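Local coordinates for protein nucleoporin nup120 (Schizosaccharomyces pombe, PDB 4GQ2) that serves as a structural constituent of the nuclear pore complex, within its npc107-120 subcomplex, at residues S739-K745 with S766-L771. Numbering follows the deposited sequence.
Sequences SALLLEK and SVNTAL
Residues 741-745 run extended (psi 106 to 152°) and antiparallel to 766-769, meeting in one isolated beta bridge. Leu742 and Thr769 form its non-hydrogen-bonded pair, CA-CA 4.7 Å, flanked by hydrogen bonds from Ala770 N to Leu741 O and Leu743 N to Asn768 O, each 3.0 Å. Thr769 CA adds a CH...O contact to Leu741 O (3.3 Å). Thr769 (chi1 p) is the N-cap of helix 770-777: OG1 accepts from Gln772 N and shares a water (2.6 Å) that donates to Ser739 O (2.9 Å). Lys745, poorly ordered, curls back, NZ hydrogen-bonding Val767 O (3.2 Å) and, weakly, Ser766 O (3.3 Å). Ser739 OG hydrogen-bonds Asp683 OD1, and Asn768 ND2 Gln15 O. Beside the bridge, Leu741 CB packs on Ala770 CB (3.8 Å) and Leu743 CD1 (rotamer mt) on Val767 CG1 (3.8 Å). In the helical part of Nup120, the bridge ties the loop following helix 719-739 to helix 770-777, with helix 672-703 against Val767 and Leu771 and helix 464-478 against Leu742.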
loop_
_atom_site.group_PDB
_atom_site.type_symbol
_atom_site.label_atom_id
_atom_site.label_comp_id
_atom_site.label_asym_id
_atom_site.label_seq_id
_atom_site.Cartn_x
_atom_site.Cartn_y
_atom_site.Cartn_z
ATOM N N SER A 739 3.447 2.051 -1.531
ATOM C CA SER A 739 3.180 2.229 -0.108
ATOM C C SER A 739 2.033 1.365 0.397
ATOM O O SER A 739 2.118 0.813 1.494
ATOM C CB SER A 739 2.913 3.696 0.208
ATOM O OG SER A 739 2.914 3.888 1.610
ATOM N N ALA A 740 0.975 1.244 -0.404
ATOM C CA ALA A 740 -0.195 0.434 -0.038
ATOM C C ALA A 740 -0.205 -0.944 -0.707
ATOM O O ALA A 740 -1.159 -1.715 -0.557
ATOM C CB ALA A 740 -1.483 1.185 -0.347
ATOM N N LEU A 741 0.871 -1.257 -1.421
ATOM C CA LEU A 741 0.962 -2.495 -2.168
ATOM C C LEU A 741 1.341 -3.659 -1.261
ATOM O O LEU A 741 2.490 -3.784 -0.824
ATOM C CB LEU A 741 1.953 -2.338 -3.318
ATOM C CG LEU A 741 2.054 -3.425 -4.393
ATOM C CD1 LEU A 741 0.730 -4.119 -4.654
ATOM C CD2 LEU A 741 2.563 -2.786 -5.671
ATOM N N LEU A 742 0.361 -4.511 -0.978
ATOM C CA LEU A 742 0.570 -5.636 -0.074
ATOM C C LEU A 742 1.186 -6.811 -0.797
ATOM O O LEU A 742 0.713 -7.223 -1.858
ATOM C CB LEU A 742 -0.736 -6.031 0.619
ATOM C CG LEU A 742 -1.073 -5.078 1.763
ATOM C CD1 LEU A 742 -2.529 -5.209 2.176
ATOM C CD2 LEU A 742 -0.140 -5.328 2.940
ATOM N N LEU A 743 2.252 -7.336 -0.210
ATOM C CA LEU A 743 3.029 -8.413 -0.799
ATOM C C LEU A 743 2.414 -9.772 -0.499
ATOM O O LEU A 743 1.747 -9.953 0.516
ATOM C CB LEU A 743 4.478 -8.359 -0.294
ATOM C CG LEU A 743 5.339 -7.179 -0.760
ATOM C CD1 LEU A 743 6.754 -7.319 -0.229
ATOM C CD2 LEU A 743 5.345 -7.047 -2.279
ATOM N N GLU A 744 2.655 -10.725 -1.390
ATOM C CA GLU A 744 2.157 -12.083 -1.221
ATOM C C GLU A 744 2.985 -12.878 -0.211
ATOM O O GLU A 744 4.203 -12.700 -0.102
ATOM C CB GLU A 744 2.103 -12.805 -2.569
ATOM C CG GLU A 744 1.023 -12.265 -3.498
ATOM C CD GLU A 744 1.175 -12.738 -4.934
ATOM O OE1 GLU A 744 2.235 -12.487 -5.548
ATOM O OE2 GLU A 744 0.216 -13.347 -5.459
ATOM N N LYS A 745 2.297 -13.734 0.538
ATOM C CA LYS A 745 2.928 -14.672 1.461
ATOM C C LYS A 745 2.655 -16.105 1.006
ATOM O O LYS A 745 1.567 -16.410 0.508
ATOM C CB LYS A 745 2.421 -14.455 2.890
ATOM C CG LYS A 745 3.303 -13.555 3.751
ATOM C CD LYS A 745 3.038 -12.074 3.517
ATOM C CE LYS A 745 3.721 -11.209 4.567
ATOM N NZ LYS A 745 5.212 -11.216 4.497
ATOM N N SER A 766 10.243 -11.183 4.236
ATOM C CA SER A 766 9.326 -11.218 5.390
ATOM C C SER A 766 8.540 -9.913 5.546
ATOM O O SER A 766 7.568 -9.831 6.293
ATOM C CB SER A 766 10.108 -11.520 6.673
ATOM O OG SER A 766 10.985 -12.627 6.502
ATOM N N VAL A 767 8.987 -8.900 4.821
ATOM C CA VAL A 767 8.378 -7.578 4.775
ATOM C C VAL A 767 6.934 -7.624 4.234
ATOM O O VAL A 767 6.577 -8.549 3.503
ATOM C CB VAL A 767 9.329 -6.670 3.958
ATOM C CG1 VAL A 767 8.639 -5.964 2.812
ATOM C CG2 VAL A 767 10.146 -5.761 4.880
ATOM N N ASN A 768 6.107 -6.644 4.602
ATOM C CA ASN A 768 4.676 -6.671 4.259
ATOM C C ASN A 768 4.254 -5.832 3.055
ATOM O O ASN A 768 3.271 -6.152 2.385
ATOM C CB ASN A 768 3.808 -6.287 5.467
ATOM C CG ASN A 768 3.503 -7.463 6.378
ATOM O OD1 ASN A 768 3.759 -8.609 6.036
ATOM N ND2 ASN A 768 2.946 -7.177 7.547
ATOM N N THR A 769 4.971 -4.747 2.788
ATOM C CA THR A 769 4.612 -3.881 1.666
ATOM C C THR A 769 5.753 -3.724 0.680
ATOM O O THR A 769 6.926 -3.923 1.023
ATOM C CB THR A 769 4.164 -2.485 2.126
ATOM O OG1 THR A 769 5.311 -1.729 2.530
ATOM C CG2 THR A 769 3.170 -2.586 3.292
ATOM N N ALA A 770 5.403 -3.339 -0.546
ATOM C CA ALA A 770 6.394 -3.024 -1.569
ATOM C C ALA A 770 7.323 -1.866 -1.163
ATOM O O ALA A 770 8.489 -1.842 -1.551
ATOM C CB ALA A 770 5.710 -2.722 -2.894
ATOM N N LEU A 771 6.806 -0.909 -0.395
ATOM C CA LEU A 771 7.623 0.229 0.038
ATOM C C LEU A 771 8.591 -0.155 1.164
ATOM O O LEU A 771 9.665 0.417 1.274
ATOM C CB LEU A 771 6.755 1.425 0.435
ATOM C CG LEU A 771 7.481 2.744 0.714
ATOM C CD1 LEU A 771 8.273 3.213 -0.499
ATOM C CD2 LEU A 771 6.500 3.824 1.173
HETATM O O HOH W 1 4.411 0.621 3.204
#